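PDB 5CXW: penicillin-binding protein 1A from Mycobacterium tuberculosis, which builds the mycobacterial cell wall, polymerising peptidoglycan glycan strands and, through the penicillin-sensitive transpeptidase domain crystallised here, cross-linking their peptides. Local coordinates for residues 40-49 with 347-357. Sequence-based numbering, arbitrary orientation.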
ATOM      1  N   GLN A  40     -12.548  -7.471 -14.848  1.00 19.13           N
ATOM      2  CA  GLN A  40     -13.510  -7.317 -13.770  1.00 19.62           C
ATOM      3  C   GLN A  40     -12.925  -6.427 -12.678  1.00 18.31           C
ATOM      4  O   GLN A  40     -13.661  -5.564 -12.121  1.00 18.48           O
ATOM      5  CB  GLN A  40     -13.948  -8.665 -13.182  1.00 19.98           C
ATOM      6  CG  GLN A  40     -14.947  -8.605 -12.041  1.00 20.37           C
ATOM      7  CD  GLN A  40     -15.400  -9.957 -11.553  1.00 21.22           C
ATOM      8  OE1 GLN A  40     -15.632 -10.882 -12.345  1.00 22.01           O
ATOM      9  NE2 GLN A  40     -15.624 -10.076 -10.265  1.00 21.13           N
ATOM     10  N   ALA A  41     -11.640  -6.628 -12.355  1.00 17.31           N
ATOM     11  CA  ALA A  41     -10.975  -5.774 -11.326  1.00 16.48           C
ATOM     12  C   ALA A  41     -10.787  -4.360 -11.831  1.00 16.59           C
ATOM     13  O   ALA A  41     -11.068  -3.363 -11.133  1.00 16.51           O
ATOM     14  CB  ALA A  41      -9.653  -6.379 -10.887  1.00 15.75           C
ATOM     15  N   GLN A  42     -10.356  -4.260 -13.070  1.00 17.18           N
ATOM     16  CA  GLN A  42     -10.146  -2.934 -13.690  1.00 18.10           C
ATOM     17  C   GLN A  42     -11.395  -2.131 -13.768  1.00 19.23           C
ATOM     18  O   GLN A  42     -11.376  -0.957 -13.435  1.00 19.41           O
ATOM     19  CB  GLN A  42      -9.509  -3.071 -15.069  1.00 18.82           C
ATOM     20  CG  GLN A  42      -9.033  -1.768 -15.711  1.00 19.33           C
ATOM     21  CD  GLN A  42      -7.904  -1.113 -14.952  1.00 18.62           C
ATOM     22  OE1 GLN A  42      -7.102  -1.775 -14.317  1.00 17.80           O
ATOM     23  NE2 GLN A  42      -7.813   0.213 -15.068  1.00 19.31           N
ATOM     24  N   ARG A  43     -12.492  -2.733 -14.230  1.00 19.94           N
ATOM     25  CA  ARG A  43     -13.787  -2.042 -14.284  1.00 21.41           C
ATOM     26  C   ARG A  43     -14.250  -1.588 -12.886  1.00 20.36           C
ATOM     27  O   ARG A  43     -14.789  -0.463 -12.723  1.00 20.46           O
ATOM     28  CB  ARG A  43     -14.854  -2.929 -14.968  1.00 24.34           C
ATOM     29  CG  ARG A  43     -14.649  -3.099 -16.509  1.00 27.52           C
ATOM     30  CD  ARG A  43     -15.797  -3.817 -17.272  1.00 31.52           C
ATOM     31  NE  ARG A  43     -16.586  -4.443 -16.239  1.00 35.07           N
ATOM     32  CZ  ARG A  43     -16.540  -5.732 -15.845  1.00 37.02           C
ATOM     33  NH1 ARG A  43     -17.258  -6.064 -14.730  1.00 33.38           N
ATOM     34  NH2 ARG A  43     -15.846  -6.688 -16.583  1.00 36.29           N
ATOM     35  N   ALA A  44     -14.027  -2.432 -11.885  1.00 18.63           N
ATOM     36  CA  ALA A  44     -14.436  -2.099 -10.490  1.00 18.35           C
ATOM     37  C   ALA A  44     -13.641  -0.899  -9.997  1.00 17.49           C
ATOM     38  O   ALA A  44     -14.226   0.035  -9.376  1.00 17.79           O
ATOM     39  CB  ALA A  44     -14.251  -3.286  -9.544  1.00 17.69           C
ATOM     40  N   ALA A  45     -12.352  -0.855 -10.302  1.00 16.96           N
ATOM     41  CA  ALA A  45     -11.513   0.274  -9.844  1.00 16.73           C
ATOM     42  C   ALA A  45     -11.938   1.561 -10.521  1.00 18.04           C
ATOM     43  O   ALA A  45     -12.080   2.594  -9.846  1.00 18.36           O
ATOM     44  CB  ALA A  45     -10.030   0.035 -10.132  1.00 16.10           C
ATOM     45  N   GLU A  46     -12.106   1.514 -11.854  1.00 19.12           N
ATOM     46  CA  GLU A  46     -12.508   2.687 -12.621  1.00 20.89           C
ATOM     47  C   GLU A  46     -13.873   3.233 -12.192  1.00 21.47           C
ATOM     48  O   GLU A  46     -14.043   4.467 -12.006  1.00 21.42           O
ATOM     49  CB  GLU A  46     -12.448   2.408 -14.135  1.00 22.54           C
ATOM     50  CG  GLU A  46     -11.027   2.206 -14.636  1.00 23.45           C
ATOM     51  CD  GLU A  46     -10.874   2.044 -16.149  1.00 26.28           C
ATOM     52  OE1 GLU A  46     -11.785   2.459 -16.903  1.00 30.87           O
ATOM     53  OE2 GLU A  46      -9.830   1.544 -16.618  1.00 25.81           O
ATOM     54  N   LYS A  47     -14.820   2.334 -11.998  1.00 21.56           N
ATOM     55  CA  LYS A  47     -16.129   2.704 -11.490  1.00 23.18           C
ATOM     56  C   LYS A  47     -16.098   3.358 -10.103  1.00 21.74           C
ATOM     57  O   LYS A  47     -16.841   4.334  -9.837  1.00 21.88           O
ATOM     58  CB  LYS A  47     -17.038   1.481 -11.448  1.00 24.78           C
ATOM     59  CG  LYS A  47     -18.433   1.834 -11.015  1.00 27.90           C
ATOM     60  CD  LYS A  47     -19.369   0.602 -10.987  1.00 30.42           C
ATOM     61  CE  LYS A  47     -20.637   0.859 -10.123  1.00 32.23           C
ATOM     62  NZ  LYS A  47     -20.534   1.730  -8.875  1.00 31.54           N
ATOM     63  N   ALA A  48     -15.272   2.789  -9.220  1.00 19.55           N
ATOM     64  CA  ALA A  48     -15.173   3.280  -7.858  1.00 18.97           C
ATOM     65  C   ALA A  48     -14.581   4.688  -7.858  1.00 18.71           C
ATOM     66  O   ALA A  48     -15.105   5.597  -7.175  1.00 18.73           O
ATOM     67  CB  ALA A  48     -14.307   2.383  -7.039  1.00 17.89           C
ATOM     68  N   VAL A  49     -13.510   4.883  -8.623  1.00 18.35           N
ATOM     69  CA  VAL A  49     -12.887   6.209  -8.688  1.00 18.56           C
ATOM     70  C   VAL A  49     -13.894   7.229  -9.238  1.00 20.14           C
ATOM     71  O   VAL A  49     -14.022   8.320  -8.666  1.00 20.39           O
ATOM     72  CB  VAL A  49     -11.591   6.236  -9.534  1.00 18.31           C
ATOM     73  CG1 VAL A  49     -11.062   7.665  -9.776  1.00 18.76           C
ATOM     74  CG2 VAL A  49     -10.519   5.424  -8.876  1.00 17.14           C
ATOM     75  N   ILE A 347     -13.273   3.834  -2.081  1.00 13.46           N
ATOM     76  CA  ILE A 347     -12.765   3.338  -3.333  1.00 13.59           C
ATOM     77  C   ILE A 347     -12.177   1.928  -3.167  1.00 13.13           C
ATOM     78  O   ILE A 347     -12.395   1.054  -4.003  1.00 13.50           O
ATOM     79  CB  ILE A 347     -11.731   4.337  -3.928  1.00 13.74           C
ATOM     80  CG1 ILE A 347     -12.392   5.674  -4.294  1.00 14.52           C
ATOM     81  CG2 ILE A 347     -10.953   3.712  -5.081  1.00 13.88           C
ATOM     82  CD1 ILE A 347     -11.415   6.846  -4.548  1.00 14.72           C
ATOM     83  N   TRP A 348     -11.388   1.749  -2.136  1.00 12.60           N
ATOM     84  CA  TRP A 348     -10.722   0.456  -1.829  1.00 12.10           C
ATOM     85  C   TRP A 348     -11.807  -0.644  -1.685  1.00 12.34           C
ATOM     86  O   TRP A 348     -11.729  -1.713  -2.300  1.00 12.70           O
ATOM     87  CB  TRP A 348      -9.920   0.586  -0.528  1.00 11.47           C
ATOM     88  CG  TRP A 348      -9.346  -0.744  -0.093  1.00 10.99           C
ATOM     89  CD1 TRP A 348      -8.222  -1.354  -0.573  1.00 10.74           C
ATOM     90  CD2 TRP A 348      -9.890  -1.639   0.898  1.00 10.92           C
ATOM     91  NE1 TRP A 348      -8.047  -2.583   0.062  1.00 10.77           N
ATOM     92  CE2 TRP A 348      -9.033  -2.767   0.975  1.00 10.66           C
ATOM     93  CE3 TRP A 348     -10.981  -1.565   1.765  1.00 11.13           C
ATOM     94  CZ2 TRP A 348      -9.261  -3.843   1.879  1.00 10.58           C
ATOM     95  CZ3 TRP A 348     -11.222  -2.665   2.655  1.00 11.08           C
ATOM     96  CH2 TRP A 348     -10.379  -3.771   2.680  1.00 10.57           C
ATOM     97  N   LYS A 349     -12.804  -0.380  -0.848  1.00 12.30           N
ATOM     98  CA  LYS A 349     -13.864  -1.366  -0.597  1.00 13.03           C
ATOM     99  C   LYS A 349     -14.594  -1.731  -1.896  1.00 13.72           C
ATOM    100  O   LYS A 349     -14.886  -2.912  -2.181  1.00 13.90           O
ATOM    101  CB  LYS A 349     -14.862  -0.845   0.454  1.00 13.45           C
ATOM    102  CG  LYS A 349     -16.171  -1.683   0.476  1.00 14.52           C
ATOM    103  CD  LYS A 349     -17.032  -1.388   1.684  1.00 14.93           C
ATOM    104  CE  LYS A 349     -18.427  -1.941   1.460  1.00 16.33           C
ATOM    105  NZ  LYS A 349     -18.439  -3.440   1.449  1.00 16.40           N
ATOM    106  N   ALA A 350     -14.954  -0.704  -2.666  1.00 14.11           N
ATOM    107  CA  ALA A 350     -15.700  -0.912  -3.907  1.00 14.80           C
ATOM    108  C   ALA A 350     -14.861  -1.652  -4.927  1.00 14.78           C
ATOM    109  O   ALA A 350     -15.365  -2.567  -5.616  1.00 14.73           O
ATOM    110  CB  ALA A 350     -16.152   0.408  -4.465  1.00 15.56           C
ATOM    111  N   THR A 351     -13.584  -1.319  -4.991  1.00 14.27           N
ATOM    112  CA  THR A 351     -12.693  -2.006  -5.933  1.00 14.34           C
ATOM    113  C   THR A 351     -12.547  -3.469  -5.524  1.00 14.19           C
ATOM    114  O   THR A 351     -12.624  -4.394  -6.361  1.00 14.10           O
ATOM    115  CB  THR A 351     -11.323  -1.317  -5.928  1.00 14.18           C
ATOM    116  OG1 THR A 351     -11.451   0.055  -6.403  1.00 14.36           O
ATOM    117  CG2 THR A 351     -10.349  -2.080  -6.881  1.00 14.37           C
ATOM    118  N   MET A 352     -12.315  -3.684  -4.221  1.00 13.97           N
ATOM    119  CA  MET A 352     -12.114  -5.060  -3.716  1.00 14.43           C
ATOM    120  C   MET A 352     -13.377  -5.918  -3.912  1.00 14.97           C
ATOM    121  O   MET A 352     -13.305  -7.019  -4.458  1.00 15.20           O
ATOM    122  CB  MET A 352     -11.659  -5.072  -2.268  1.00 13.86           C
ATOM    123  CG  MET A 352     -10.204  -4.588  -2.112  1.00 13.78           C
ATOM    124  SD  MET A 352      -8.990  -5.788  -2.674  1.00 14.19           S
ATOM    125  CE  MET A 352      -8.832  -6.877  -1.249  1.00 13.97           C
ATOM    126  N   ASP A 353     -14.508  -5.372  -3.503  1.00 15.69           N
ATOM    127  CA  ASP A 353     -15.805  -6.072  -3.598  1.00 16.45           C
ATOM    128  C   ASP A 353     -16.073  -6.443  -5.075  1.00 17.31           C
ATOM    129  O   ASP A 353     -16.432  -7.580  -5.413  1.00 18.33           O
ATOM    130  CB  ASP A 353     -16.948  -5.187  -3.065  1.00 17.49           C
ATOM    131  CG  ASP A 353     -17.004  -5.112  -1.533  1.00 17.39           C
ATOM    132  OD1 ASP A 353     -16.427  -6.013  -0.860  1.00 17.37           O
ATOM    133  OD2 ASP A 353     -17.726  -4.224  -1.033  1.00 17.37           O
ATOM    134  N   GLY A 354     -15.892  -5.467  -5.964  1.00 17.17           N
ATOM    135  CA  GLY A 354     -16.071  -5.713  -7.376  1.00 17.33           C
ATOM    136  C   GLY A 354     -15.119  -6.724  -7.993  1.00 16.80           C
ATOM    137  O   GLY A 354     -15.526  -7.550  -8.826  1.00 17.07           O
ATOM    138  N   ALA A 355     -13.831  -6.613  -7.652  1.00 15.77           N
ATOM    139  CA  ALA A 355     -12.822  -7.466  -8.227  1.00 15.65           C
ATOM    140  C   ALA A 355     -12.986  -8.889  -7.773  1.00 16.02           C
ATOM    141  O   ALA A 355     -12.696  -9.808  -8.548  1.00 15.89           O
ATOM    142  CB  ALA A 355     -11.434  -6.958  -7.846  1.00 15.29           C
ATOM    143  N   LEU A 356     -13.474  -9.096  -6.552  1.00 16.06           N
ATOM    144  CA  LEU A 356     -13.571 -10.424  -5.947  1.00 16.74           C
ATOM    145  C   LEU A 356     -14.997 -11.031  -6.018  1.00 17.96           C
ATOM    146  O   LEU A 356     -15.199 -12.191  -5.619  1.00 17.76           O
ATOM    147  CB  LEU A 356     -13.161 -10.337  -4.492  1.00 16.76           C
ATOM    148  CG  LEU A 356     -11.707  -9.901  -4.298  1.00 16.47           C
ATOM    149  CD1 LEU A 356     -11.388  -9.853  -2.827  1.00 16.27           C
ATOM    150  CD2 LEU A 356     -10.813 -10.906  -4.992  1.00 16.96           C
ATOM    151  N   LYS A 357     -15.943 -10.255  -6.543  1.00 19.02           N
ATOM    152  CA  LYS A 357     -17.315 -10.707  -6.706  1.00 21.00           C
ATOM    153  C   LYS A 357     -17.334 -12.046  -7.465  1.00 21.45           C
ATOM    154  O   LYS A 357     -16.678 -12.210  -8.471  1.00 21.08           O
ATOM    155  CB  LYS A 357     -18.147  -9.683  -7.464  1.00 22.33           C
ATOM    156  CG  LYS A 357     -19.615 -10.052  -7.465  1.00 24.97           C
ATOM    157  CD  LYS A 357     -20.420  -8.966  -8.127  1.00 26.70           C
ATOM    158  CE  LYS A 357     -21.867  -9.289  -7.960  1.00 29.40           C
ATOM    159  NZ  LYS A 357     -22.698  -8.254  -8.639  1.00 31.70           N
TER
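Both N-H groups of Q40 NE2 are used on carbonyls late in segment 347-357: one on G354 O at 2.9 Å, in that carbonyl's plane, the other on K357 O, in the chain following the helix, at 3.0 Å. Both acceptors lie close to the amide plane of Q40, and the two bonds fix how it is turned. The side chain is fully stretched, CG anti to the backbone N (chi1 180°) and CD continuing the line, which carries the amide across to where helix 343-356 gives way to K357. Beyond it small side chains carry the interface, alanines above all. A44 is a knob in the hole of A350, T351, G354 and A355; its CB rests 3.7 Å from G354 CA, directly against backbone. A41 CB meets A355 CB methyl to methyl at 3.6 Å, and A48 CB meets A350 CB likewise at 3.7 Å. T351 turns its hydroxyl back to I347 O (2.8 Å), where OG1 and the T351 backbone N arrive from opposite faces; the same OG1 lies 3.4 Å from A45 CA, while CG2 covers the A45 methyl. V49 and I347 finish the apolar seam with CG2 methyls. The helices run antiparallel, 154° between directions, axes 7.7 Å apart, both on the five-stranded sheet: A45, V49 and I347 reach V64. The contact pairs an early and a late helix on one side of the transpeptidase domain's central sheet, away from the penicillin pocket. Small side chains bring the backbones close, and the directional polar grip comes from a single glutamine amide.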